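Local atomic coordinates of polyprenyl synthetase (PDB entry 6KD7), a protein that probably catalyses the magnesium-dependent chain elongation of isoprenoid diphosphates that yields geranylgeranyl diphosphate. Residues V31-D36 with K96-N101; D83-D86 with E92-H95; N163-K168 with A204-D209; G198-L203 with L299-E304. All blocks are in the same frame, centred on the assembly; numbering follows the deposited sequence.

Contact 1 of 4, residues V31-D36 with K96-N101; sequences VHYILD and KKWDVN
Tyr33, near the C-terminal end of helix 25-35, faces the turn that links helix 94-97 to helix 100-116, and its CA lies 10.0 Å from the CA of Lys97. Side chains alone bridge this gap. With CG anti to the backbone N (chi1 178°), Tyr33 sends its ring out to meet Lys97 and Trp98, which share one of its faces. The Trp98 edge comes in over that face, and the two planes stand 84° apart. The centroids of the Tyr33 ring and the Trp98 six-membered ring are 5.4 Å apart. This is a T-shaped stack. At its foot CH2 of Trp98 reaches CB of Tyr33 at 3.8 Å.

Lys97 touches with its aliphatic part and not with its amine. Its CD lies over the phenol half of the ring, 3.8 Å from the Tyr33 ring centroid, in a CH-pi contact. The closest atoms are CD of Lys97 and CE1 of Tyr33, 3.5 Å apart. CG of the same lysine lies 3.6 Å above the plane of the Trp98 ring, so the chain fits into the corner between the two aromatics. The Tyr33 hydroxyl has its partner elsewhere, a probable hydrogen bond to the backbone O of Glu92. The arrangement is an edge-to-face aromatic pair with a lysine chain in its angle. It joins two helical elements at the surface of the mainly helical prenyltransferase fold.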
loop_
_atom_site.group_PDB
_atom_site.type_symbol
_atom_site.label_atom_id
_atom_site.label_comp_id
_atom_site.label_asym_id
_atom_site.label_seq_id
_atom_site.Cartn_x
_atom_site.Cartn_y
_atom_site.Cartn_z
ATOM N N VAL A 31 -24.338 -18.634 0.111
ATOM C CA VAL A 31 -24.504 -20.101 0.276
ATOM C C VAL A 31 -25.073 -20.653 -1.038
ATOM O O VAL A 31 -24.556 -21.657 -1.545
ATOM C CB VAL A 31 -25.432 -20.439 1.445
ATOM C CG1 VAL A 31 -25.668 -21.950 1.523
ATOM C CG2 VAL A 31 -24.908 -19.876 2.760
ATOM N N HIS A 32 -26.125 -20.043 -1.557
ATOM C CA HIS A 32 -26.742 -20.480 -2.847
ATOM C C HIS A 32 -25.705 -20.395 -3.990
ATOM O O HIS A 32 -25.597 -21.337 -4.809
ATOM C CB HIS A 32 -28.011 -19.681 -3.112
ATOM C CG HIS A 32 -29.034 -19.916 -2.051
ATOM N ND1 HIS A 32 -29.456 -18.907 -1.176
ATOM C CD2 HIS A 32 -29.638 -21.041 -1.634
ATOM C CE1 HIS A 32 -30.314 -19.416 -0.323
ATOM N NE2 HIS A 32 -30.430 -20.705 -0.573
ATOM N N TYR A 33 -24.903 -19.327 -3.990
ATOM C CA TYR A 33 -23.857 -19.112 -4.999
ATOM C C TYR A 33 -22.867 -20.266 -4.959
ATOM O O TYR A 33 -22.608 -20.873 -5.994
ATOM C CB TYR A 33 -23.184 -17.767 -4.780
ATOM C CG TYR A 33 -22.056 -17.459 -5.732
ATOM C CD1 TYR A 33 -22.301 -16.868 -6.962
ATOM C CD2 TYR A 33 -20.746 -17.704 -5.379
ATOM C CE1 TYR A 33 -21.268 -16.536 -7.823
ATOM C CE2 TYR A 33 -19.702 -17.356 -6.215
ATOM C CZ TYR A 33 -19.957 -16.758 -7.449
ATOM O OH TYR A 33 -18.901 -16.441 -8.264
ATOM N N ILE A 34 -22.279 -20.577 -3.805
ATOM C CA ILE A 34 -21.194 -21.591 -3.812
ATOM C C ILE A 34 -21.782 -22.975 -4.109
ATOM O O ILE A 34 -21.062 -23.804 -4.722
ATOM C CB ILE A 34 -20.338 -21.563 -2.535
ATOM C CG1 ILE A 34 -19.060 -22.373 -2.772
ATOM C CG2 ILE A 34 -21.135 -22.028 -1.318
ATOM C CD1 ILE A 34 -17.946 -21.949 -1.914
ATOM N N LEU A 35 -23.026 -23.246 -3.713
ATOM C CA LEU A 35 -23.650 -24.580 -3.967
ATOM C C LEU A 35 -24.055 -24.716 -5.430
ATOM O O LEU A 35 -24.327 -25.819 -5.814
ATOM C CB LEU A 35 -24.855 -24.776 -3.054
ATOM C CG LEU A 35 -24.498 -24.907 -1.575
ATOM C CD1 LEU A 35 -25.758 -24.955 -0.739
ATOM C CD2 LEU A 35 -23.614 -26.133 -1.341
ATOM N N ASP A 36 -24.047 -23.632 -6.200
ATOM C CA ASP A 36 -24.454 -23.630 -7.613
ATOM C C ASP A 36 -23.242 -23.587 -8.544
ATOM O O ASP A 36 -23.440 -23.218 -9.675
ATOM C CB ASP A 36 -25.360 -22.432 -7.868
ATOM C CG ASP A 36 -26.126 -22.536 -9.174
ATOM O OD1 ASP A 36 -26.339 -23.654 -9.648
ATOM O OD2 ASP A 36 -26.484 -21.491 -9.705
ATOM N N LYS A 96 -14.127 -12.624 -3.112
ATOM C CA LYS A 96 -13.882 -11.683 -4.231
ATOM C C LYS A 96 -15.198 -11.059 -4.702
ATOM O O LYS A 96 -15.224 -9.864 -4.901
ATOM C CB LYS A 96 -13.169 -12.414 -5.364
ATOM C CG LYS A 96 -11.693 -12.639 -5.116
ATOM C CD LYS A 96 -11.067 -11.448 -4.463
ATOM C CE LYS A 96 -9.644 -11.211 -4.899
ATOM N NZ LYS A 96 -9.160 -9.905 -4.402
ATOM N N LYS A 97 -16.239 -11.872 -4.863
ATOM C CA LYS A 97 -17.568 -11.384 -5.304
ATOM C C LYS A 97 -18.177 -10.487 -4.225
ATOM O O LYS A 97 -18.763 -9.471 -4.562
ATOM C CB LYS A 97 -18.479 -12.565 -5.622
ATOM C CG LYS A 97 -19.892 -12.188 -6.010
ATOM C CD LYS A 97 -20.650 -13.325 -6.621
ATOM C CE LYS A 97 -22.096 -12.983 -6.869
ATOM N NZ LYS A 97 -22.218 -11.914 -7.878
ATOM N N TRP A 98 -18.039 -10.888 -2.970
ATOM C CA TRP A 98 -18.550 -10.086 -1.838
ATOM C C TRP A 98 -17.332 -9.475 -1.154
ATOM O O TRP A 98 -16.780 -8.533 -1.691
ATOM C CB TRP A 98 -19.366 -10.964 -0.884
ATOM C CG TRP A 98 -20.756 -11.233 -1.369
ATOM C CD1 TRP A 98 -21.856 -10.457 -1.175
ATOM C CD2 TRP A 98 -21.194 -12.354 -2.150
ATOM N NE1 TRP A 98 -22.944 -11.018 -1.773
ATOM C CE2 TRP A 98 -22.570 -12.176 -2.384
ATOM C CE3 TRP A 98 -20.563 -13.482 -2.679
ATOM C CZ2 TRP A 98 -23.320 -13.089 -3.114
ATOM C CZ3 TRP A 98 -21.306 -14.377 -3.407
ATOM C CH2 TRP A 98 -22.666 -14.186 -3.614
ATOM N N ASP A 99 -16.925 -10.054 -0.033
ATOM C CA ASP A 99 -15.751 -9.576 0.731
ATOM C C ASP A 99 -15.283 -10.688 1.675
ATOM O O ASP A 99 -15.976 -11.683 1.810
ATOM C CB ASP A 99 -16.024 -8.245 1.426
ATOM C CG ASP A 99 -17.238 -8.289 2.328
ATOM O OD1 ASP A 99 -17.336 -9.205 3.104
ATOM O OD2 ASP A 99 -18.069 -7.412 2.215
ATOM N N VAL A 100 -14.130 -10.489 2.294
ATOM C CA VAL A 100 -13.547 -11.505 3.201
ATOM C C VAL A 100 -14.484 -11.764 4.384
ATOM O O VAL A 100 -14.723 -12.908 4.669
ATOM C CB VAL A 100 -12.156 -11.055 3.665
ATOM C CG1 VAL A 100 -11.656 -11.864 4.842
ATOM C CG2 VAL A 100 -11.160 -11.069 2.527
ATOM N N ASN A 101 -15.050 -10.715 4.964
ATOM C CA ASN A 101 -15.906 -10.825 6.164
ATOM C C ASN A 101 -17.150 -11.658 5.815
ATOM O O ASN A 101 -17.585 -12.470 6.653
ATOM C CB ASN A 101 -16.283 -9.457 6.730
ATOM C CG ASN A 101 -15.138 -8.852 7.508
ATOM O OD1 ASN A 101 -14.073 -9.448 7.659
ATOM N ND2 ASN A 101 -15.352 -7.654 7.993
#

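Contact 2 of 4, residues D83-D86 with E92-H95; sequences DAAD and ETVH
The carbonyl O of Ala85 accepts a hydrogen bond from OG1 of Thr93 at 2.8 Å, the shorter of two firm polar bonds here. The hydroxyl approaches tilted 22° from the carbonyl plane. It reaches Ala85 because OG1 stands between the backbone N and the carbonyl carbon of Thr93 (chi1 54°). The methyl CG2 of Thr93 then falls beside Ala85, 4.2 Å from its CB. The His95 ring also comes near this carbonyl, obliquely.

The next carbonyl serves the backbone. Thr93 N donates to O of Asp86 at 3.0 Å, nearly straight at 166°, but from above the carbonyl plane. CA of Glu92 adds a CA-H...O contact to the same O of Asp86, at 3.5 Å. Thr93 is thus held by its main chain and its side chain at once, and it occupies the N-cap position of helix 94-97.

Helix 58-82 ends in a Schellman motif at Ala84, just after Asp83. Asp83 closes the first aspartate-rich DDxxD sequence, which in this family binds magnesium. Asp80 of that sequence packs on Ala85 and Thr93. The contact closes the base of the small hairpin of strands 87-88 and 91-92, which carries Arg88 of the pyrophosphate pocket. Both firm bonds end on backbone carbonyls, so the junction is made without a charge pair, while the Glu92 carboxylate is hydrogen-bonded to Asn261 of the second subunit.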
loop_
_atom_site.group_PDB
_atom_site.type_symbol
_atom_site.label_atom_id
_atom_site.label_comp_id
_atom_site.label_asym_id
_atom_site.label_seq_id
_atom_site.Cartn_x
_atom_site.Cartn_y
_atom_site.Cartn_z
ATOM N N ASP A 83 -6.245 -19.158 1.089
ATOM C CA ASP A 83 -5.300 -19.402 -0.028
ATOM C C ASP A 83 -5.316 -18.226 -1.009
ATOM O O ASP A 83 -4.589 -18.289 -1.979
ATOM C CB ASP A 83 -5.583 -20.743 -0.700
ATOM C CG ASP A 83 -4.440 -21.224 -1.570
ATOM O OD1 ASP A 83 -3.357 -21.453 -1.037
ATOM O OD2 ASP A 83 -4.649 -21.370 -2.773
ATOM N N ALA A 84 -6.123 -17.204 -0.744
ATOM C CA ALA A 84 -6.233 -16.036 -1.646
ATOM C C ALA A 84 -6.582 -16.500 -3.068
ATOM O O ALA A 84 -5.915 -16.086 -4.002
ATOM C CB ALA A 84 -4.999 -15.170 -1.589
ATOM N N ALA A 85 -7.567 -17.384 -3.195
ATOM C CA ALA A 85 -8.010 -17.874 -4.515
ATOM C C ALA A 85 -8.992 -16.866 -5.110
ATOM O O ALA A 85 -9.919 -16.483 -4.421
ATOM C CB ALA A 85 -8.628 -19.238 -4.379
ATOM N N ASP A 86 -8.779 -16.489 -6.365
ATOM C CA ASP A 86 -9.641 -15.502 -7.059
ATOM C C ASP A 86 -10.820 -16.186 -7.737
ATOM O O ASP A 86 -11.897 -15.592 -7.811
ATOM C CB ASP A 86 -8.812 -14.700 -8.053
ATOM C CG ASP A 86 -7.820 -13.739 -7.399
ATOM O OD1 ASP A 86 -7.966 -13.348 -6.169
ATOM O OD2 ASP A 86 -6.892 -13.413 -8.106
ATOM N N GLU A 92 -15.954 -16.198 -9.775
ATOM C CA GLU A 92 -15.311 -15.480 -8.651
ATOM C C GLU A 92 -15.551 -16.252 -7.349
ATOM O O GLU A 92 -16.662 -16.754 -7.125
ATOM C CB GLU A 92 -15.830 -14.054 -8.532
ATOM C CG GLU A 92 -15.194 -13.149 -9.575
ATOM C CD GLU A 92 -15.451 -11.664 -9.432
ATOM O OE1 GLU A 92 -16.424 -11.310 -8.732
ATOM O OE2 GLU A 92 -14.633 -10.873 -10.021
ATOM N N THR A 93 -14.539 -16.303 -6.503
ATOM C CA THR A 93 -14.690 -16.827 -5.128
ATOM C C THR A 93 -15.617 -15.905 -4.340
ATOM O O THR A 93 -15.739 -14.723 -4.688
ATOM C CB THR A 93 -13.315 -17.021 -4.528
ATOM O OG1 THR A 93 -12.653 -15.765 -4.656
ATOM C CG2 THR A 93 -12.589 -18.146 -5.234
ATOM N N VAL A 94 -16.200 -16.432 -3.272
ATOM C CA VAL A 94 -17.147 -15.688 -2.433
ATOM C C VAL A 94 -16.468 -14.430 -1.915
ATOM O O VAL A 94 -17.132 -13.400 -1.943
ATOM C CB VAL A 94 -17.688 -16.583 -1.298
ATOM C CG1 VAL A 94 -18.379 -15.757 -0.233
ATOM C CG2 VAL A 94 -18.630 -17.660 -1.851
ATOM N N HIS A 95 -15.218 -14.497 -1.442
ATOM C CA HIS A 95 -14.597 -13.303 -0.805
ATOM C C HIS A 95 -14.252 -12.226 -1.848
ATOM O O HIS A 95 -14.048 -11.076 -1.444
ATOM C CB HIS A 95 -13.402 -13.706 0.021
ATOM C CG HIS A 95 -12.358 -14.417 -0.734
ATOM N ND1 HIS A 95 -11.204 -13.755 -1.159
ATOM C CD2 HIS A 95 -12.299 -15.672 -1.201
ATOM C CE1 HIS A 95 -10.441 -14.607 -1.799
ATOM N NE2 HIS A 95 -11.089 -15.812 -1.825
#

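Contact 3 of 4, residues N163-K168 with A204-D209; sequences NMIKLK and AFQLMD
Ile165 of helix 158-183 packs against Gln206 and Leu207 of helix 188-215, in the buried middle of the mainly helical isoprenoid synthase fold. Its CB and CG2 both lie 3.8 Å from CG of Gln206. The delta methyl CD1 touches CG of Gln206 too and lies 3.9 Å from CD2 of Leu207. It can do so because CG1 is placed between the backbone N and the carbonyl carbon (chi1 61°), which aims the chain at the facing helix. The side chains of Ile165 and Leu207 meet at about a right angle. Gln206 offers its methylene CG to the isoleucine and bends at chi2, turning its amide off this surface. The side chain comes within about 4 Å of a bound magnesium ion.

Further out, Leu203 also packs on Ile165, and Ile291 and Tyr294 of helix 283-303 back Leu207. Next to them Phe205 touches the pyrophosphate. Asp209 begins the second DDxxD sequence, which binds magnesium in this family, and is salt-bridged to Lys223. On the other helix Lys168 forms a salt bridge with Asp147. Just past Ile165 the helix widens into a pi-type turn, and the backbone O of Ile165 is hydrogen-bonded to OG1 of Thr169.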
loop_
_atom_site.group_PDB
_atom_site.type_symbol
_atom_site.label_atom_id
_atom_site.label_comp_id
_atom_site.label_asym_id
_atom_site.label_seq_id
_atom_site.Cartn_x
_atom_site.Cartn_y
_atom_site.Cartn_z
ATOM N N ASN A 163 -0.023 -38.607 5.994
ATOM C CA ASN A 163 -0.858 -38.287 7.176
ATOM C C ASN A 163 -1.596 -36.963 6.923
ATOM O O ASN A 163 -2.812 -36.880 7.211
ATOM C CB ASN A 163 -0.010 -38.297 8.450
ATOM C CG ASN A 163 -0.873 -38.022 9.655
ATOM O OD1 ASN A 163 -1.763 -38.799 9.913
ATOM N ND2 ASN A 163 -0.730 -36.868 10.289
ATOM N N MET A 164 -0.924 -35.959 6.341
ATOM C CA MET A 164 -1.574 -34.650 6.150
ATOM C C MET A 164 -2.715 -34.796 5.125
ATOM O O MET A 164 -3.866 -34.343 5.418
ATOM C CB MET A 164 -0.542 -33.602 5.737
ATOM C CG MET A 164 -1.149 -32.235 5.427
ATOM S SD MET A 164 -1.825 -32.068 3.764
ATOM C CE MET A 164 -0.325 -32.099 2.778
ATOM N N ILE A 165 -2.442 -35.374 3.954
ATOM C CA ILE A 165 -3.505 -35.502 2.923
ATOM C C ILE A 165 -4.612 -36.457 3.393
ATOM O O ILE A 165 -5.802 -36.253 3.010
ATOM C CB ILE A 165 -2.968 -35.881 1.538
ATOM C CG1 ILE A 165 -2.249 -37.221 1.524
ATOM C CG2 ILE A 165 -2.132 -34.735 0.982
ATOM C CD1 ILE A 165 -2.072 -37.756 0.112
ATOM N N LYS A 166 -4.302 -37.384 4.286
ATOM C CA LYS A 166 -5.365 -38.255 4.830
ATOM C C LYS A 166 -6.350 -37.380 5.585
ATOM O O LYS A 166 -7.583 -37.448 5.281
ATOM C CB LYS A 166 -4.785 -39.341 5.733
ATOM C CG LYS A 166 -5.856 -40.237 6.350
ATOM C CD LYS A 166 -5.285 -41.307 7.239
ATOM C CE LYS A 166 -5.895 -41.324 8.610
ATOM N NZ LYS A 166 -4.979 -42.044 9.522
ATOM N N LEU A 167 -5.840 -36.593 6.540
ATOM C CA LEU A 167 -6.688 -35.678 7.361
ATOM C C LEU A 167 -7.364 -34.626 6.477
ATOM O O LEU A 167 -8.551 -34.311 6.686
ATOM C CB LEU A 167 -5.816 -35.029 8.441
ATOM C CG LEU A 167 -5.259 -35.998 9.481
ATOM C CD1 LEU A 167 -4.231 -35.357 10.382
ATOM C CD2 LEU A 167 -6.384 -36.527 10.344
ATOM N N LYS A 168 -6.653 -34.061 5.519
ATOM C CA LYS A 168 -7.164 -32.868 4.811
ATOM C C LYS A 168 -8.177 -33.270 3.733
ATOM O O LYS A 168 -9.072 -32.451 3.457
ATOM C CB LYS A 168 -6.007 -32.098 4.166
ATOM C CG LYS A 168 -6.335 -30.684 3.699
ATOM C CD LYS A 168 -5.379 -30.259 2.619
ATOM C CE LYS A 168 -4.815 -28.872 2.821
ATOM N NZ LYS A 168 -4.866 -28.051 1.583
ATOM N N ALA A 204 -5.768 -42.304 -2.873
ATOM C CA ALA A 204 -5.522 -42.502 -4.309
ATOM C C ALA A 204 -5.956 -41.243 -5.050
ATOM O O ALA A 204 -5.268 -40.804 -5.977
ATOM C CB ALA A 204 -6.256 -43.734 -4.819
ATOM N N PHE A 205 -7.134 -40.750 -4.747
ATOM C CA PHE A 205 -7.708 -39.590 -5.471
ATOM C C PHE A 205 -6.756 -38.352 -5.324
ATOM O O PHE A 205 -6.493 -37.614 -6.286
ATOM C CB PHE A 205 -9.119 -39.362 -4.932
ATOM C CG PHE A 205 -9.928 -38.320 -5.648
ATOM C CD1 PHE A 205 -10.137 -38.410 -7.026
ATOM C CD2 PHE A 205 -10.506 -37.265 -4.946
ATOM C CE1 PHE A 205 -10.889 -37.456 -7.702
ATOM C CE2 PHE A 205 -11.282 -36.325 -5.626
ATOM C CZ PHE A 205 -11.436 -36.394 -7.000
ATOM N N GLN A 206 -6.257 -38.102 -4.123
ATOM C CA GLN A 206 -5.434 -36.916 -3.821
ATOM C C GLN A 206 -4.057 -37.108 -4.457
ATOM O O GLN A 206 -3.543 -36.130 -5.019
ATOM C CB GLN A 206 -5.311 -36.700 -2.327
ATOM C CG GLN A 206 -4.433 -35.522 -1.979
ATOM C CD GLN A 206 -4.844 -34.235 -2.648
ATOM O OE1 GLN A 206 -3.996 -33.513 -3.162
ATOM N NE2 GLN A 206 -6.128 -33.939 -2.630
ATOM N N LEU A 207 -3.482 -38.304 -4.375
ATOM C CA LEU A 207 -2.202 -38.589 -5.068
ATOM C C LEU A 207 -2.368 -38.369 -6.570
ATOM O O LEU A 207 -1.416 -37.822 -7.195
ATOM C CB LEU A 207 -1.661 -39.960 -4.699
ATOM C CG LEU A 207 -1.206 -40.035 -3.246
ATOM C CD1 LEU A 207 -0.780 -41.438 -2.895
ATOM C CD2 LEU A 207 -0.057 -39.079 -2.972
ATOM N N MET A 208 -3.543 -38.693 -7.109
ATOM C CA MET A 208 -3.853 -38.435 -8.537
ATOM C C MET A 208 -3.882 -36.921 -8.776
ATOM O O MET A 208 -3.330 -36.491 -9.766
ATOM C CB MET A 208 -5.204 -39.033 -8.931
ATOM C CG MET A 208 -5.497 -38.928 -10.410
ATOM S SD MET A 208 -7.092 -39.619 -10.898
ATOM C CE MET A 208 -8.225 -38.325 -10.410
ATOM N N ASP A 209 -4.499 -36.156 -7.877
ATOM C CA ASP A 209 -4.539 -34.684 -8.010
ATOM C C ASP A 209 -3.080 -34.153 -7.978
ATOM O O ASP A 209 -2.714 -33.348 -8.830
ATOM C CB ASP A 209 -5.500 -34.123 -6.972
ATOM C CG ASP A 209 -5.432 -32.609 -6.933
ATOM O OD1 ASP A 209 -4.532 -32.073 -6.228
ATOM O OD2 ASP A 209 -6.237 -31.969 -7.647
#

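Contact 4 of 4, residues G198-L203 with L299-E304; sequences GINLGL and LKNIEE
Asn200 and Asn301 meet through their side-chain amides. ND2 of Asn301 donates to OD1 of Asn200 at 2.9 Å, and the bond is nearly straight at 170°. The donor lies in the carbonyl plane of Asn200, on a lone pair. The acceptor in turn lies close to the amide plane of Asn301. The two amides are therefore almost coplanar, with 20° between their planes, although the side chains cross at about a right angle.

Both residues keep CG beside the backbone N and anti to the carbonyl carbon (chi1 -76° in Asn200). Each amide is thereby carried off its helix toward the other. The rotation of the Asn301 amide points ND2 at the partner and leaves its OD1 3.8 Å from OD1 of Asn200. ND2 also passes 3.7 Å from CB of Asn200.

The bond ties helix 188-215, a central helix of the prenyltransferase fold, to helix 283-303, which packs alongside it. Tyr294, Lys297 and Ala298 of helix 283-303 lie against Asn200. Tyr197 lies against Asn301 from the other helix. The backbone N of Glu304 bonds to O of Asn301 at 3.1 Å.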
loop_
_atom_site.group_PDB
_atom_site.type_symbol
_atom_site.label_atom_id
_atom_site.label_comp_id
_atom_site.label_asym_id
_atom_site.label_seq_id
_atom_site.Cartn_x
_atom_site.Cartn_y
_atom_site.Cartn_z
ATOM N N GLY A 198 -13.061 -45.733 1.937
ATOM C CA GLY A 198 -13.049 -44.268 1.697
ATOM C C GLY A 198 -11.647 -43.677 1.949
ATOM O O GLY A 198 -11.184 -42.927 1.122
ATOM N N ILE A 199 -10.950 -44.087 2.990
ATOM C CA ILE A 199 -9.577 -43.599 3.238
ATOM C C ILE A 199 -8.697 -43.969 2.045
ATOM O O ILE A 199 -8.017 -43.080 1.539
ATOM C CB ILE A 199 -9.035 -44.094 4.576
ATOM C CG1 ILE A 199 -9.831 -43.519 5.746
ATOM C CG2 ILE A 199 -7.553 -43.778 4.729
ATOM C CD1 ILE A 199 -9.815 -42.007 5.863
ATOM N N ASN A 200 -8.696 -45.217 1.608
ATOM C CA ASN A 200 -7.762 -45.660 0.538
ATOM C C ASN A 200 -8.203 -44.973 -0.759
ATOM O O ASN A 200 -7.370 -44.486 -1.517
ATOM C CB ASN A 200 -7.723 -47.188 0.426
ATOM C CG ASN A 200 -6.920 -47.851 1.529
ATOM O OD1 ASN A 200 -7.354 -48.827 2.191
ATOM N ND2 ASN A 200 -5.714 -47.359 1.686
ATOM N N LEU A 201 -9.493 -44.860 -0.991
ATOM C CA LEU A 201 -9.954 -44.215 -2.224
ATOM C C LEU A 201 -9.484 -42.747 -2.207
ATOM O O LEU A 201 -9.190 -42.195 -3.277
ATOM C CB LEU A 201 -11.481 -44.307 -2.297
ATOM C CG LEU A 201 -12.115 -43.755 -3.565
ATOM C CD1 LEU A 201 -11.902 -44.674 -4.760
ATOM C CD2 LEU A 201 -13.597 -43.514 -3.366
ATOM N N GLY A 202 -9.611 -42.100 -1.056
ATOM C CA GLY A 202 -9.399 -40.645 -0.926
ATOM C C GLY A 202 -7.914 -40.355 -1.099
ATOM O O GLY A 202 -7.578 -39.401 -1.794
ATOM N N LEU A 203 -7.074 -41.222 -0.561
ATOM C CA LEU A 203 -5.616 -41.104 -0.721
ATOM C C LEU A 203 -5.225 -41.303 -2.193
ATOM O O LEU A 203 -4.426 -40.520 -2.713
ATOM C CB LEU A 203 -4.936 -42.091 0.220
ATOM C CG LEU A 203 -4.918 -41.699 1.698
ATOM C CD1 LEU A 203 -4.390 -42.862 2.550
ATOM C CD2 LEU A 203 -4.065 -40.452 1.944
ATOM N N LEU A 299 -9.811 -51.542 -3.722
ATOM C CA LEU A 299 -10.529 -52.660 -4.392
ATOM C C LEU A 299 -10.637 -53.861 -3.443
ATOM O O LEU A 299 -11.715 -54.418 -3.356
ATOM C CB LEU A 299 -9.797 -53.016 -5.685
ATOM C CG LEU A 299 -9.849 -51.958 -6.781
ATOM C CD1 LEU A 299 -9.519 -52.566 -8.128
ATOM C CD2 LEU A 299 -11.201 -51.284 -6.831
ATOM N N LYS A 300 -9.555 -54.214 -2.755
ATOM C CA LYS A 300 -9.574 -55.275 -1.710
ATOM C C LYS A 300 -10.546 -54.907 -0.601
ATOM O O LYS A 300 -11.274 -55.827 -0.139
ATOM C CB LYS A 300 -8.184 -55.617 -1.171
ATOM C CG LYS A 300 -7.335 -56.256 -2.255
ATOM C CD LYS A 300 -5.976 -56.777 -1.870
ATOM C CE LYS A 300 -5.117 -56.985 -3.110
ATOM N NZ LYS A 300 -3.954 -57.863 -2.835
ATOM N N ASN A 301 -10.602 -53.644 -0.178
ATOM C CA ASN A 301 -11.597 -53.253 0.849
ATOM C C ASN A 301 -12.997 -53.578 0.292
ATOM O O ASN A 301 -13.880 -53.998 1.071
ATOM C CB ASN A 301 -11.570 -51.764 1.254
ATOM C CG ASN A 301 -10.253 -51.238 1.806
ATOM O OD1 ASN A 301 -9.522 -51.889 2.544
ATOM N ND2 ASN A 301 -9.946 -50.012 1.479
ATOM N N ILE A 302 -13.252 -53.312 -0.988
ATOM C CA ILE A 302 -14.612 -53.522 -1.559
ATOM C C ILE A 302 -14.966 -55.020 -1.453
ATOM O O ILE A 302 -16.095 -55.321 -1.041
ATOM C CB ILE A 302 -14.754 -52.985 -2.991
ATOM C CG1 ILE A 302 -14.587 -51.466 -3.035
ATOM C CG2 ILE A 302 -16.101 -53.385 -3.599
ATOM C CD1 ILE A 302 -14.375 -50.915 -4.457
ATOM N N GLU A 303 -14.014 -55.901 -1.739
ATOM C CA GLU A 303 -14.211 -57.368 -1.736
ATOM C C GLU A 303 -14.688 -57.785 -0.337
ATOM O O GLU A 303 -15.406 -58.759 -0.265
ATOM C CB GLU A 303 -12.932 -58.125 -2.100
ATOM C CG GLU A 303 -12.627 -58.169 -3.587
ATOM C CD GLU A 303 -11.164 -58.441 -3.974
ATOM O OE1 GLU A 303 -10.390 -58.991 -3.134
ATOM O OE2 GLU A 303 -10.776 -58.069 -5.120
ATOM N N GLU A 304 -14.283 -57.081 0.720
ATOM C CA GLU A 304 -14.615 -57.509 2.106
ATOM C C GLU A 304 -15.875 -56.855 2.672
ATOM O O GLU A 304 -16.238 -57.188 3.793
ATOM C CB GLU A 304 -13.418 -57.266 3.015
ATOM C CG GLU A 304 -12.214 -58.080 2.605
ATOM C CD GLU A 304 -10.950 -57.715 3.356
ATOM O OE1 GLU A 304 -11.055 -56.985 4.361
ATOM O OE2 GLU A 304 -9.871 -58.151 2.927
#

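The four contacts form two pairs. Contacts 1 and 2 share helix 94-97, and their centres are about 9 Å apart; in sequence contact 2 falls between the two segments of contact 1. Contacts 3 and 4 share helix 188-215, with centres about 14 Å apart, and their segments alternate along the chain. They touch where Lys166 meets Ile199. Contacts 2 and 3 have centres about 22 Å apart, but their nearest atoms are about 7 Å apart. Contact 2 includes the last aspartate of the first aspartate-rich sequence and contact 3 the first of the second. Pyrophosphate and magnesium bind in this region. Contact 4 lies across the chain's centre from contacts 1 and 2.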